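Local coordinates for translation initiation factor eif-2b-like protein (Chaetomium thermophilum, PDB 4ZEO) that forms the delta subunit of the decameric exchange factor eIF2B and probably takes part in regulating guanine nucleotide exchange on eIF2 during translation initiation, at residues V162-A167 and I213-E218; Y270-N275 and I438-F443; R274-S279 and E296-R301. One frame throughout, in Å; residues are numbered along the deposited sequence.

Contact 1 of 3, residues V162-A167 and I213-E218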
loop_
_atom_site.group_PDB
_atom_site.type_symbol
_atom_site.label_atom_id
_atom_site.label_comp_id
_atom_site.label_asym_id
_atom_site.label_seq_id
_atom_site.Cartn_x
_atom_site.Cartn_y
_atom_site.Cartn_z
ATOM N N VAL A 162 -1.372 13.767 11.274
ATOM C CA VAL A 162 -1.039 12.745 10.282
ATOM C C VAL A 162 0.168 13.131 9.420
ATOM O O VAL A 162 1.042 12.302 9.178
ATOM C CB VAL A 162 -2.247 12.427 9.376
ATOM C CG1 VAL A 162 -1.820 11.688 8.117
ATOM C CG2 VAL A 162 -3.281 11.638 10.149
ATOM N N GLY A 163 0.220 14.385 8.971
ATOM C CA GLY A 163 1.331 14.872 8.172
ATOM C C GLY A 163 2.641 14.838 8.932
ATOM O O GLY A 163 3.694 14.458 8.400
ATOM N N GLN A 164 2.578 15.216 10.200
ATOM C CA GLN A 164 3.769 15.161 11.026
ATOM C C GLN A 164 4.269 13.715 11.092
ATOM O O GLN A 164 5.472 13.467 10.995
ATOM C CB GLN A 164 3.483 15.707 12.418
ATOM C CG GLN A 164 3.458 17.223 12.449
ATOM C CD GLN A 164 2.701 17.772 13.625
ATOM O OE1 GLN A 164 2.373 17.050 14.565
ATOM N NE2 GLN A 164 2.432 19.065 13.591
ATOM N N GLN A 165 3.340 12.765 11.201
ATOM C CA GLN A 165 3.699 11.351 11.216
ATOM C C GLN A 165 4.349 10.921 9.911
ATOM O O GLN A 165 5.282 10.133 9.916
ATOM C CB GLN A 165 2.473 10.509 11.500
ATOM C CG GLN A 165 1.892 10.772 12.858
ATOM C CD GLN A 165 0.561 10.103 13.043
ATOM O OE1 GLN A 165 0.305 9.031 12.499
ATOM N NE2 GLN A 165 -0.308 10.745 13.795
ATOM N N MET A 166 3.871 11.454 8.792
ATOM C CA MET A 166 4.480 11.151 7.496
ATOM C C MET A 166 5.904 11.726 7.376
ATOM O O MET A 166 6.839 11.018 7.002
ATOM C CB MET A 166 3.591 11.677 6.362
ATOM C CG MET A 166 2.235 10.980 6.294
ATOM S SD MET A 166 1.324 11.420 4.807
ATOM C CE MET A 166 -0.229 10.598 5.088
ATOM N N ALA A 167 6.064 12.994 7.745
ATOM C CA ALA A 167 7.354 13.678 7.692
ATOM C C ALA A 167 8.344 13.125 8.721
ATOM O O ALA A 167 9.552 13.158 8.511
ATOM C CB ALA A 167 7.158 15.156 7.882
ATOM N N ILE A 213 -4.470 18.999 1.643
ATOM C CA ILE A 213 -3.644 18.301 0.660
ATOM C C ILE A 213 -2.288 18.990 0.483
ATOM O O ILE A 213 -1.254 18.339 0.409
ATOM C CB ILE A 213 -4.357 18.223 -0.695
ATOM C CG1 ILE A 213 -5.707 17.523 -0.514
ATOM C CG2 ILE A 213 -3.498 17.488 -1.735
ATOM C CD1 ILE A 213 -6.515 17.414 -1.769
ATOM N N GLU A 214 -2.299 20.311 0.432
ATOM C CA GLU A 214 -1.077 21.064 0.246
ATOM C C GLU A 214 -0.158 20.866 1.433
ATOM O O GLU A 214 1.057 20.744 1.274
ATOM C CB GLU A 214 -1.368 22.564 0.074
ATOM C CG GLU A 214 -1.796 22.964 -1.334
ATOM C CD GLU A 214 -2.193 24.435 -1.458
ATOM O OE1 GLU A 214 -3.180 24.734 -2.163
ATOM O OE2 GLU A 214 -1.496 25.295 -0.869
ATOM N N TYR A 215 -0.742 20.831 2.623
ATOM C CA TYR A 215 0.050 20.609 3.798
ATOM C C TYR A 215 0.691 19.219 3.796
ATOM O O TYR A 215 1.880 19.071 4.116
ATOM C CB TYR A 215 -0.790 20.803 5.049
ATOM C CG TYR A 215 -0.065 20.368 6.278
ATOM C CD1 TYR A 215 0.931 21.161 6.828
ATOM C CD2 TYR A 215 -0.334 19.143 6.871
ATOM C CE1 TYR A 215 1.615 20.764 7.954
ATOM C CE2 TYR A 215 0.352 18.734 7.997
ATOM C CZ TYR A 215 1.325 19.546 8.531
ATOM O OH TYR A 215 2.010 19.140 9.650
ATOM N N LEU A 216 -0.102 18.206 3.462
ATOM C CA LEU A 216 0.391 16.837 3.438
ATOM C C LEU A 216 1.503 16.640 2.403
ATOM O O LEU A 216 2.468 15.880 2.633
ATOM C CB LEU A 216 -0.757 15.857 3.170
ATOM C CG LEU A 216 -1.720 15.695 4.344
ATOM C CD1 LEU A 216 -2.937 14.866 3.954
ATOM C CD2 LEU A 216 -0.985 15.101 5.542
ATOM N N THR A 217 1.353 17.315 1.266
ATOM C CA THR A 217 2.336 17.277 0.191
ATOM C C THR A 217 3.646 17.892 0.630
ATOM O O THR A 217 4.712 17.476 0.202
ATOM C CB THR A 217 1.830 18.014 -1.064
ATOM O OG1 THR A 217 0.618 17.402 -1.512
ATOM C CG2 THR A 217 2.846 17.942 -2.178
ATOM N N GLU A 218 3.549 18.919 1.456
ATOM C CA GLU A 218 4.718 19.579 2.012
ATOM C C GLU A 218 5.476 18.651 2.962
ATOM O O GLU A 218 6.702 18.641 2.945
ATOM C CB GLU A 218 4.304 20.872 2.722
ATOM C CG GLU A 218 4.115 22.060 1.766
ATOM C CD GLU A 218 3.122 23.126 2.256
ATOM O OE1 GLU A 218 2.769 23.179 3.459
ATOM O OE2 GLU A 218 2.712 23.945 1.409
#
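Gly163 and Leu216 mark the place where two nearly parallel helix segments pass, their axes 9.1 Å apart and inclined at a signed crossing angle of -19°, with the CA atoms of this pair 5.2 Å from each other. Having no side chain, Gly163 offers its bare backbone to the other helix. Leu216 uses one methyl for the approach: CD2 rests 3.5 Å from Gly163 CA and lies close to the N of the same residue. Its first torsion sets CG anti to the carbonyl carbon (chi1 -72°), and the branch then leans across to the neighbouring helix. Val162 CG1 and Met166 SD each come to 4.4 Å from Leu216 CD2, so side chains one turn apart on helix 157-168 both approach this methyl. The pairing belongs to the N-terminal helical region of the subunit, where helices 157-168 and 200-219 pack with helix 174-191; Thr181 of that third helix touches both Met166 and Leu216. Toward the outside of the interface the contact becomes aromatic and polar. The Tyr215 ring meets Gly163 obliquely, with CE2 4.0 Å from Gly163 CA. Beyond it, Gln164 and Tyr215 cross obliquely, amide and ring planes 76° apart, and Gln164 CG touches Tyr215 OH at 3.7 Å. The phenol oxygen also has a weak hydrogen bond with Leu160 O, one turn earlier on the helix of Gln164.

Contact 2 of 3, residues Y270-N275 and I438-F443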
loop_
_atom_site.group_PDB
_atom_site.type_symbol
_atom_site.label_atom_id
_atom_site.label_comp_id
_atom_site.label_asym_id
_atom_site.label_seq_id
_atom_site.Cartn_x
_atom_site.Cartn_y
_atom_site.Cartn_z
ATOM N N TYR A 270 -7.391 -8.671 3.138
ATOM C CA TYR A 270 -7.859 -10.025 3.373
ATOM C C TYR A 270 -7.921 -10.812 2.068
ATOM O O TYR A 270 -7.437 -11.927 2.000
ATOM C CB TYR A 270 -9.246 -10.017 4.033
ATOM C CG TYR A 270 -9.797 -11.397 4.204
ATOM C CD1 TYR A 270 -9.549 -12.122 5.370
ATOM C CD2 TYR A 270 -10.519 -12.007 3.181
ATOM C CE1 TYR A 270 -10.032 -13.409 5.522
ATOM C CE2 TYR A 270 -10.985 -13.286 3.311
ATOM C CZ TYR A 270 -10.748 -13.985 4.486
ATOM O OH TYR A 270 -11.240 -15.260 4.610
ATOM N N VAL A 271 -8.521 -10.216 1.041
ATOM C CA VAL A 271 -8.717 -10.894 -0.226
ATOM C C VAL A 271 -7.392 -11.220 -0.894
ATOM O O VAL A 271 -7.195 -12.354 -1.335
ATOM C CB VAL A 271 -9.611 -10.050 -1.195
ATOM C CG1 VAL A 271 -9.580 -10.619 -2.625
ATOM C CG2 VAL A 271 -11.038 -9.955 -0.672
ATOM N N ILE A 272 -6.466 -10.260 -0.924
ATOM C CA ILE A 272 -5.152 -10.490 -1.540
ATOM C C ILE A 272 -4.396 -11.608 -0.806
ATOM O O ILE A 272 -3.849 -12.516 -1.432
ATOM C CB ILE A 272 -4.282 -9.199 -1.548
ATOM C CG1 ILE A 272 -4.845 -8.176 -2.542
ATOM C CG2 ILE A 272 -2.843 -9.517 -1.929
ATOM C CD1 ILE A 272 -4.219 -6.773 -2.426
ATOM N N ALA A 273 -4.383 -11.555 0.519
ATOM C CA ALA A 273 -3.659 -12.566 1.299
ATOM C C ALA A 273 -4.288 -13.936 1.077
ATOM O O ALA A 273 -3.587 -14.926 0.886
ATOM C CB ALA A 273 -3.643 -12.209 2.775
ATOM N N ARG A 274 -5.615 -13.985 1.069
ATOM C CA ARG A 274 -6.305 -15.250 0.873
ATOM C C ARG A 274 -6.080 -15.781 -0.539
ATOM O O ARG A 274 -5.768 -16.943 -0.738
ATOM C CB ARG A 274 -7.799 -15.110 1.145
ATOM C CG ARG A 274 -8.557 -16.342 0.760
ATOM C CD ARG A 274 -9.869 -16.449 1.504
ATOM N NE ARG A 274 -10.545 -17.695 1.177
ATOM C CZ ARG A 274 -11.696 -18.099 1.709
ATOM N NH1 ARG A 274 -12.320 -17.359 2.613
ATOM N NH2 ARG A 274 -12.225 -19.249 1.334
ATOM N N ASN A 275 -6.246 -14.925 -1.527
ATOM C CA ASN A 275 -6.097 -15.383 -2.894
ATOM C C ASN A 275 -4.632 -15.702 -3.230
ATOM O O ASN A 275 -4.363 -16.653 -3.954
ATOM C CB ASN A 275 -6.718 -14.353 -3.847
ATOM C CG ASN A 275 -8.237 -14.347 -3.762
ATOM O OD1 ASN A 275 -8.817 -15.103 -2.981
ATOM N ND2 ASN A 275 -8.885 -13.478 -4.533
ATOM N N ILE A 438 -1.128 -9.894 -8.095
ATOM C CA ILE A 438 -2.406 -10.218 -7.481
ATOM C C ILE A 438 -2.957 -8.987 -6.732
ATOM O O ILE A 438 -2.309 -8.463 -5.830
ATOM C CB ILE A 438 -2.281 -11.388 -6.502
ATOM C CG1 ILE A 438 -1.832 -12.654 -7.219
ATOM C CG2 ILE A 438 -3.609 -11.641 -5.780
ATOM C CD1 ILE A 438 -1.648 -13.834 -6.261
ATOM N N THR A 439 -4.180 -8.572 -7.078
ATOM C CA THR A 439 -4.843 -7.435 -6.452
ATOM C C THR A 439 -6.101 -7.943 -5.763
ATOM O O THR A 439 -6.337 -9.147 -5.719
ATOM C CB THR A 439 -5.236 -6.309 -7.449
ATOM O OG1 THR A 439 -6.366 -6.719 -8.235
ATOM C CG2 THR A 439 -4.069 -5.914 -8.361
ATOM N N GLU A 440 -6.846 -7.039 -5.130
ATOM C CA GLU A 440 -8.100 -7.401 -4.492
ATOM C C GLU A 440 -9.223 -7.702 -5.526
ATOM O O GLU A 440 -10.310 -8.157 -5.146
ATOM C CB GLU A 440 -8.536 -6.300 -3.512
ATOM C CG GLU A 440 -9.127 -5.037 -4.139
ATOM C CD GLU A 440 -8.119 -3.947 -4.406
ATOM O OE1 GLU A 440 -6.929 -4.256 -4.589
ATOM O OE2 GLU A 440 -8.517 -2.762 -4.419
ATOM N N ILE A 441 -8.989 -7.408 -6.811
ATOM C CA ILE A 441 -9.999 -7.663 -7.833
ATOM C C ILE A 441 -10.177 -9.164 -8.072
ATOM O O ILE A 441 -9.226 -9.849 -8.365
ATOM C CB ILE A 441 -9.685 -6.990 -9.161
ATOM C CG1 ILE A 441 -9.479 -5.491 -8.970
ATOM C CG2 ILE A 441 -10.808 -7.276 -10.168
ATOM C CD1 ILE A 441 -10.600 -4.819 -8.236
ATOM N N GLU A 442 -11.380 -9.679 -7.846
ATOM C CA GLU A 442 -11.666 -11.095 -8.063
ATOM C C GLU A 442 -12.403 -11.424 -9.352
ATOM O O GLU A 442 -12.215 -12.499 -9.917
ATOM C CB GLU A 442 -12.454 -11.653 -6.871
ATOM C CG GLU A 442 -11.600 -11.782 -5.613
ATOM C CD GLU A 442 -12.368 -12.286 -4.410
ATOM O OE1 GLU A 442 -12.118 -13.456 -4.017
ATOM O OE2 GLU A 442 -13.227 -11.549 -3.885
ATOM N N PHE A 443 -13.269 -10.535 -9.810
ATOM C CA PHE A 443 -13.990 -10.806 -11.049
ATOM C C PHE A 443 -13.866 -9.660 -12.050
ATOM O O PHE A 443 -13.313 -9.838 -13.136
ATOM C CB PHE A 443 -15.466 -11.092 -10.760
ATOM C CG PHE A 443 -15.689 -12.003 -9.585
ATOM C CD1 PHE A 443 -15.341 -13.346 -9.655
ATOM C CD2 PHE A 443 -16.240 -11.517 -8.409
ATOM C CE1 PHE A 443 -15.538 -14.182 -8.585
ATOM C CE2 PHE A 443 -16.433 -12.352 -7.328
ATOM C CZ PHE A 443 -16.083 -13.687 -7.420
HETATM O O HOH W 1 -7.649 -11.494 -6.254
#
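Helix-against-loop packing joins Val271, Ile272 and Asn275, near the end of helix 246-277, to the segment that leaves strand 436-438, a contact partly apolar and partly polar, with one direct hydrogen bond and one water bridge. Ile272 lies against the loop backbone: its CG1, anti to the carbonyl carbon (chi1 -70°), is 3.5 Å from both Thr439 C and Glu440 N, while its CG2 faces Ile438. Next to it on the helix, Val271 and Glu442 reach tip to tip, with Val271 CG1 3.7 Å from Glu442 CD; the same methyl also touches Glu440 O. One turn on from Val271, Asn275 supplies the polar part with both hydrogens of its amide. ND2 gives a nearly straight bond of 3.3 Å to Glu442 OE1 (169°), which is met from above the carboxylate plane. It also donates to a water at 2.9 Å, which in turn donates to Thr439 O and Ile441 O. The loop is shaped by an ST turn, Ile441 N bonding to Thr439 OG1, and Glu440 OE2 is hydrogen-bonded to Thr394 OG1. Ile438 closes strand 436-438, outermost of the parallel sheet in this chain, its backbone bonded to Val390 and Cys392, and Ile272 reaches Leu391 of strand 387-391 and Leu294 of helix 293-304.

Contact 3 of 3, residues R274-S279 and E296-R301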
loop_
_atom_site.group_PDB
_atom_site.type_symbol
_atom_site.label_atom_id
_atom_site.label_comp_id
_atom_site.label_asym_id
_atom_site.label_seq_id
_atom_site.Cartn_x
_atom_site.Cartn_y
_atom_site.Cartn_z
ATOM N N ARG A 274 -5.615 -13.985 1.069
ATOM C CA ARG A 274 -6.305 -15.250 0.873
ATOM C C ARG A 274 -6.080 -15.781 -0.539
ATOM O O ARG A 274 -5.768 -16.943 -0.738
ATOM C CB ARG A 274 -7.799 -15.110 1.145
ATOM C CG ARG A 274 -8.557 -16.342 0.760
ATOM C CD ARG A 274 -9.869 -16.449 1.504
ATOM N NE ARG A 274 -10.545 -17.695 1.177
ATOM C CZ ARG A 274 -11.696 -18.099 1.709
ATOM N NH1 ARG A 274 -12.320 -17.359 2.613
ATOM N NH2 ARG A 274 -12.225 -19.249 1.334
ATOM N N ASN A 275 -6.246 -14.925 -1.527
ATOM C CA ASN A 275 -6.097 -15.383 -2.894
ATOM C C ASN A 275 -4.632 -15.702 -3.230
ATOM O O ASN A 275 -4.363 -16.653 -3.954
ATOM C CB ASN A 275 -6.718 -14.353 -3.847
ATOM C CG ASN A 275 -8.237 -14.347 -3.762
ATOM O OD1 ASN A 275 -8.817 -15.103 -2.981
ATOM N ND2 ASN A 275 -8.885 -13.478 -4.533
ATOM N N ALA A 276 -3.686 -14.952 -2.670
ATOM C CA ALA A 276 -2.264 -15.266 -2.882
ATOM C C ALA A 276 -1.849 -16.582 -2.195
ATOM O O ALA A 276 -1.037 -17.341 -2.734
ATOM C CB ALA A 276 -1.382 -14.117 -2.399
ATOM N N ALA A 277 -2.423 -16.846 -1.020
ATOM C CA ALA A 277 -2.173 -18.073 -0.270
ATOM C C ALA A 277 -2.625 -19.326 -1.033
ATOM O O ALA A 277 -2.153 -20.445 -0.771
ATOM C CB ALA A 277 -2.870 -18.002 1.093
ATOM N N GLN A 278 -3.583 -19.144 -1.935
ATOM C CA GLN A 278 -4.041 -20.223 -2.813
ATOM C C GLN A 278 -2.898 -20.715 -3.696
ATOM O O GLN A 278 -2.848 -21.882 -4.076
ATOM C CB GLN A 278 -5.213 -19.754 -3.671
ATOM C CG GLN A 278 -6.537 -19.811 -2.960
ATOM C CD GLN A 278 -7.655 -19.245 -3.806
ATOM O OE1 GLN A 278 -7.409 -18.647 -4.856
ATOM N NE2 GLN A 278 -8.882 -19.379 -3.328
ATOM N N SER A 279 -2.014 -19.796 -4.060
ATOM C CA SER A 279 -0.847 -20.113 -4.861
ATOM C C SER A 279 0.171 -20.961 -4.106
ATOM O O SER A 279 0.986 -21.635 -4.721
ATOM C CB SER A 279 -0.181 -18.841 -5.362
ATOM O OG SER A 279 -0.731 -18.466 -6.605
ATOM N N GLU A 296 3.607 -10.896 4.336
ATOM C CA GLU A 296 3.477 -11.443 5.679
ATOM C C GLU A 296 2.097 -12.067 5.927
ATOM O O GLU A 296 2.007 -13.181 6.460
ATOM C CB GLU A 296 3.762 -10.342 6.713
ATOM C CG GLU A 296 3.664 -10.770 8.172
ATOM C CD GLU A 296 4.219 -9.712 9.110
ATOM O OE1 GLU A 296 4.917 -8.790 8.636
ATOM O OE2 GLU A 296 3.960 -9.789 10.326
ATOM N N LYS A 297 1.042 -11.349 5.532
ATOM C CA LYS A 297 -0.336 -11.814 5.694
ATOM C C LYS A 297 -0.602 -13.086 4.907
ATOM O O LYS A 297 -1.298 -14.008 5.385
ATOM C CB LYS A 297 -1.337 -10.744 5.243
ATOM C CG LYS A 297 -1.419 -9.472 6.083
ATOM C CD LYS A 297 -1.890 -9.688 7.484
ATOM C CE LYS A 297 -1.931 -8.343 8.238
ATOM N NZ LYS A 297 -2.377 -8.484 9.665
ATOM N N THR A 298 -0.046 -13.130 3.703
ATOM C CA THR A 298 -0.210 -14.279 2.822
ATOM C C THR A 298 0.420 -15.523 3.412
ATOM O O THR A 298 -0.214 -16.587 3.470
ATOM C CB THR A 298 0.404 -14.025 1.460
ATOM O OG1 THR A 298 -0.304 -12.955 0.821
ATOM C CG2 THR A 298 0.317 -15.278 0.614
ATOM N N LEU A 299 1.659 -15.367 3.882
ATOM C CA LEU A 299 2.406 -16.469 4.481
ATOM C C LEU A 299 1.718 -16.946 5.756
ATOM O O LEU A 299 1.605 -18.142 5.991
ATOM C CB LEU A 299 3.865 -16.053 4.743
ATOM C CG LEU A 299 4.654 -15.737 3.451
ATOM C CD1 LEU A 299 6.113 -15.298 3.708
ATOM C CD2 LEU A 299 4.632 -16.941 2.491
ATOM N N LEU A 300 1.238 -16.017 6.575
ATOM C CA LEU A 300 0.513 -16.413 7.789
ATOM C C LEU A 300 -0.791 -17.133 7.424
ATOM O O LEU A 300 -1.174 -18.097 8.071
ATOM C CB LEU A 300 0.246 -15.200 8.698
ATOM C CG LEU A 300 1.535 -14.603 9.303
ATOM C CD1 LEU A 300 1.285 -13.334 10.133
ATOM C CD2 LEU A 300 2.324 -15.634 10.106
ATOM N N ARG A 301 -1.444 -16.693 6.360
ATOM C CA ARG A 301 -2.683 -17.331 5.926
ATOM C C ARG A 301 -2.457 -18.784 5.469
ATOM O O ARG A 301 -3.189 -19.694 5.881
ATOM C CB ARG A 301 -3.326 -16.500 4.803
ATOM C CG ARG A 301 -4.564 -17.107 4.183
ATOM C CD ARG A 301 -5.768 -16.926 5.052
ATOM N NE ARG A 301 -6.895 -17.626 4.456
ATOM C CZ ARG A 301 -8.155 -17.577 4.892
ATOM N NH1 ARG A 301 -8.494 -16.849 5.951
ATOM N NH2 ARG A 301 -9.079 -18.268 4.248
#
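Close packing of Ala276 and Ala277 against Thr298 joins the end of helix 246-277 to helix 293-304, the CA atoms of Ala277 and Thr298 lying 5.3 Å apart. Thr298 presents both its branches: CG2, anti to the backbone N, sits 3.6 Å from Ala277 N and equally near Ala276 CB, which OG1 also touches. The hydroxyl is satisfied within its own helix, by a hydrogen bond with Leu294 O. One turn further along helix 293-304, the aliphatic part of Arg301 takes over, CG packing 3.6 Å from Ala277 CB. A bend at chi2 (78°) turns CD out of line with the chain; further along, the guanidinium lies beside Arg274.

The charged groups meet as neighbours of like sign. Arg301 NH2 stands 3.2 Å above the plane of the Arg274 guanidinium, offset toward its rim, with the two planes 27° apart; NH2 is also 3.4 Å from Arg274 CD. A salt bridge from Arg301 NE to Glu305 is likely to ease the repulsion, while Tyr270 OH accepts from Arg274 NH1. An alanine in place of Arg301 would probably leave Glu305 without this mate, Ala277 CB without its CG contact and the Arg274 guanidinium without NH2 over its face. Both helices rest on Leu391 of strand 387-391, and helix 293-304 is the connection of a beta-alpha-beta crossover between strands 285-289 and 310-314, as in Rossmann-like domains.

In the fold
Contact 1 lies in the helical N-terminal region, on the opposite side of the chain's centre from the other two, its centre about 30 Å from that of contact 2. Contacts 2 and 3 adjoin, their centres about 9 Å apart, and both use the end of helix 246-277: one flank meets the loop after strand 436-438, another meets helix 293-304. Contacts 1 and 3 are buried helix pairs resting on small residues, with tyrosine and glutamine toward the outside of the first, and in the third a buried threonine and two arginines of like charge in contact. Contact 2 is partly buried, and alone relies on a direct side-chain hydrogen bond and a bridging water.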